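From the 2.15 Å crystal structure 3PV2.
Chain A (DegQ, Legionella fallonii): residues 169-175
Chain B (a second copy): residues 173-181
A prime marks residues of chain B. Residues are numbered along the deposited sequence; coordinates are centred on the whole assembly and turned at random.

Chain A, residues 169-175: SQSATFG
Chain B (173-181) TFGIVSALK

Two copies of DegQ meet through two strands, 171-175 of chain A and 173-180 of chain B, whose N-to-C directions lie 168° apart, nearly antiparallel, with axes approaching to 4.7 Å. The register is set by Ala172 opposite Ser178′ (CA to CA 4.4 Å), with Phe174 facing Ile176′ (CA to CA 6.5 Å) and Ser169 nearest Lys181′ (CA to CA 6.8 Å). Chain A is extended throughout its strand, phi/psi running from -143/122 at Ser171 through -128/141, -129/160 and -125/144 to -176/-160 at Gly175. Together the stretches bury 388 Å².

Along chain B, Thr173′ (-129/160, chi1 p) is out of reach. Phe174′ (-125/144) starts sideways at its CA-to-CB bond, but chi1 t (176°) and chi2 94° bring the ring end nearer; Phe174 has the same rotamer, and the two rings touch at CE2 of Phe174 and CE2 of Phe174′, 4.2 Å apart, an apolar contact, with the chain A atom at the edge of the Phe174′ ring, near its plane. Gly175′ (-176/-160) makes no contact and continues the extended backbone toward Ile176′.

Ile176′ (-119/166) points toward chain A and, with 71 Å² covered, contributes the largest share of any residue. With chi1 p (58°) and chi2 t (165°), its CD1 lies over the Ala172-Phe174 segment, 3.8 Å from CB of Ala172, 3.5 Å from O of Ala172 and 3.9 Å from CB of Phe174; CG2 of Ile176′ also packs 3.7 Å from CB of Phe174. CB of Ala172, set sideways, and CB of Phe174, directed toward chain B, thus give this aliphatic residue apolar surface beside the Ala172 carbonyl. Val177′ (-65/112, chi1 t) turns away and is buried elsewhere in the structure.

Ser178′ breaks the extended run with phi/psi -83/-30 and provides the polar centre of the contact. Its backbone O accepts a hydrogen bond from the backbone N of Ala172 (2.8 Å, N-H...O angle 150°) and also receives a CA-H...O contact from CA of Ser171 at 3.2 Å. Its side chain, chi1 m (-56°), places OG 2.7 Å from O of Ala172, a weak and unsettled hydrogen bond. Ser171 and Thr173 (chi1 p) point away.

Ala179′ (-169/162) returns to full extension and points toward chain A, its CB 3.2 Å from O of Gln170; the compact methyl fits where the backbones run close. Beyond it the chains are joined by water: N of Leu180′ donates to water 1 (3.0 Å), which in turn donates to O of Gln170 (3.1 Å) and weakly accepts from N of Ser169 (3.3 Å). Leu180′ (-118/131, chi1 m, chi2 t) sets its side chain sideways, and exposed, poorly ordered Lys181′ (chi1 to chi3 m, chi4 p) ends the stretch without contact.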

# COMPACT_ATOMS: atom_id res chain seq x y z
N SER A 169 -47.81 2.96 -8.25
CA SER A 169 -47.22 1.60 -8.18
C SER A 169 -46.64 0.92 -9.48
O SER A 169 -45.58 0.28 -9.41
CB SER A 169 -48.20 0.64 -7.56
OG SER A 169 -47.54 -0.57 -7.22
N GLN A 170 -47.32 0.94 -10.62
CA GLN A 170 -46.73 0.27 -11.79
C GLN A 170 -45.74 1.22 -12.51
O GLN A 170 -45.74 2.41 -12.26
CB GLN A 170 -47.77 -0.21 -12.79
CG GLN A 170 -48.08 -1.70 -12.67
CD GLN A 170 -49.42 -1.97 -12.13
OE1 GLN A 170 -50.20 -1.04 -11.87
NE2 GLN A 170 -49.73 -3.26 -11.93
N SER A 171 -45.00 0.65 -13.44
CA SER A 171 -43.89 1.31 -14.09
C SER A 171 -43.82 0.94 -15.54
O SER A 171 -43.70 -0.26 -15.84
CB SER A 171 -42.63 0.77 -13.46
OG SER A 171 -41.67 1.77 -13.33
N ALA A 172 -43.89 1.91 -16.45
CA ALA A 172 -43.93 1.64 -17.90
C ALA A 172 -42.84 2.46 -18.62
O ALA A 172 -42.58 3.59 -18.27
CB ALA A 172 -45.30 1.98 -18.47
N THR A 173 -42.19 1.86 -19.61
CA THR A 173 -41.26 2.57 -20.45
C THR A 173 -41.60 2.31 -21.90
O THR A 173 -42.21 1.28 -22.23
CB THR A 173 -39.81 2.10 -20.18
OG1 THR A 173 -39.76 0.68 -20.29
CG2 THR A 173 -39.36 2.45 -18.76
N PHE A 174 -41.14 3.19 -22.77
CA PHE A 174 -41.57 3.22 -24.15
C PHE A 174 -40.39 3.14 -25.10
O PHE A 174 -39.32 3.75 -24.85
CB PHE A 174 -42.45 4.44 -24.42
CG PHE A 174 -42.86 4.59 -25.88
CD1 PHE A 174 -44.04 4.08 -26.32
CD2 PHE A 174 -42.13 5.37 -26.75
CE1 PHE A 174 -44.47 4.26 -27.63
CE2 PHE A 174 -42.52 5.56 -28.10
CZ PHE A 174 -43.71 4.97 -28.53
N GLY A 175 -40.59 2.46 -26.21
CA GLY A 175 -39.57 2.41 -27.21
C GLY A 175 -39.96 1.69 -28.46
O GLY A 175 -41.15 1.51 -28.73
N THR B 173 -36.09 16.15 -24.59
CA THR B 173 -36.11 14.70 -24.64
C THR B 173 -37.53 14.23 -24.59
O THR B 173 -38.41 14.92 -24.06
CB THR B 173 -35.32 14.11 -23.45
OG1 THR B 173 -35.81 14.67 -22.25
CG2 THR B 173 -33.83 14.46 -23.53
N PHE B 174 -37.75 13.00 -25.04
CA PHE B 174 -39.08 12.48 -25.27
C PHE B 174 -39.30 11.17 -24.53
O PHE B 174 -38.39 10.32 -24.44
CB PHE B 174 -39.36 12.34 -26.77
CG PHE B 174 -40.71 11.71 -27.09
CD1 PHE B 174 -41.80 12.49 -27.31
CD2 PHE B 174 -40.82 10.35 -27.31
CE1 PHE B 174 -43.02 11.93 -27.67
CE2 PHE B 174 -42.05 9.75 -27.66
CZ PHE B 174 -43.17 10.58 -27.82
N GLY B 175 -40.52 10.98 -24.04
CA GLY B 175 -40.85 9.75 -23.42
C GLY B 175 -42.28 9.63 -23.01
O GLY B 175 -43.14 10.36 -23.51
N ILE B 176 -42.54 8.71 -22.08
CA ILE B 176 -43.87 8.65 -21.49
C ILE B 176 -43.85 8.90 -19.98
O ILE B 176 -42.80 8.86 -19.34
CB ILE B 176 -44.49 7.27 -21.73
CG1 ILE B 176 -43.63 6.13 -21.16
CG2 ILE B 176 -44.75 7.06 -23.20
CD1 ILE B 176 -44.44 4.69 -21.05
N VAL B 177 -44.99 9.15 -19.41
CA VAL B 177 -45.16 9.06 -18.00
C VAL B 177 -44.97 7.58 -17.63
O VAL B 177 -45.75 6.72 -18.04
CB VAL B 177 -46.52 9.62 -17.59
CG1 VAL B 177 -46.78 9.39 -16.10
CG2 VAL B 177 -46.62 11.10 -17.87
N SER B 178 -43.90 7.25 -16.93
CA SER B 178 -43.69 5.85 -16.50
C SER B 178 -44.44 5.45 -15.23
O SER B 178 -44.69 4.26 -15.05
CB SER B 178 -42.23 5.59 -16.21
OG SER B 178 -41.47 5.93 -17.36
N ALA B 179 -44.66 6.41 -14.34
CA ALA B 179 -45.31 6.14 -13.03
C ALA B 179 -45.67 7.44 -12.35
O ALA B 179 -45.11 8.51 -12.69
CB ALA B 179 -44.37 5.30 -12.04
N LEU B 180 -46.56 7.31 -11.37
CA LEU B 180 -46.90 8.33 -10.37
C LEU B 180 -46.55 7.76 -8.97
O LEU B 180 -46.85 6.58 -8.66
CB LEU B 180 -48.36 8.75 -10.54
CG LEU B 180 -48.68 8.92 -12.05
CD1 LEU B 180 -50.13 9.26 -12.42
CD2 LEU B 180 -47.80 9.98 -12.58
N LYS B 181 -45.84 8.54 -8.15
CA LYS B 181 -45.23 7.93 -6.93
C LYS B 181 -46.05 8.29 -5.69
O LYS B 181 -47.20 7.86 -5.55
CB LYS B 181 -43.74 8.29 -6.71
CG LYS B 181 -42.78 8.33 -7.96
CD LYS B 181 -42.13 6.99 -8.43
CE LYS B 181 -41.39 6.15 -7.32
NZ LYS B 181 -42.31 5.30 -6.48
O HOH W 1 -47.70 4.57 -11.17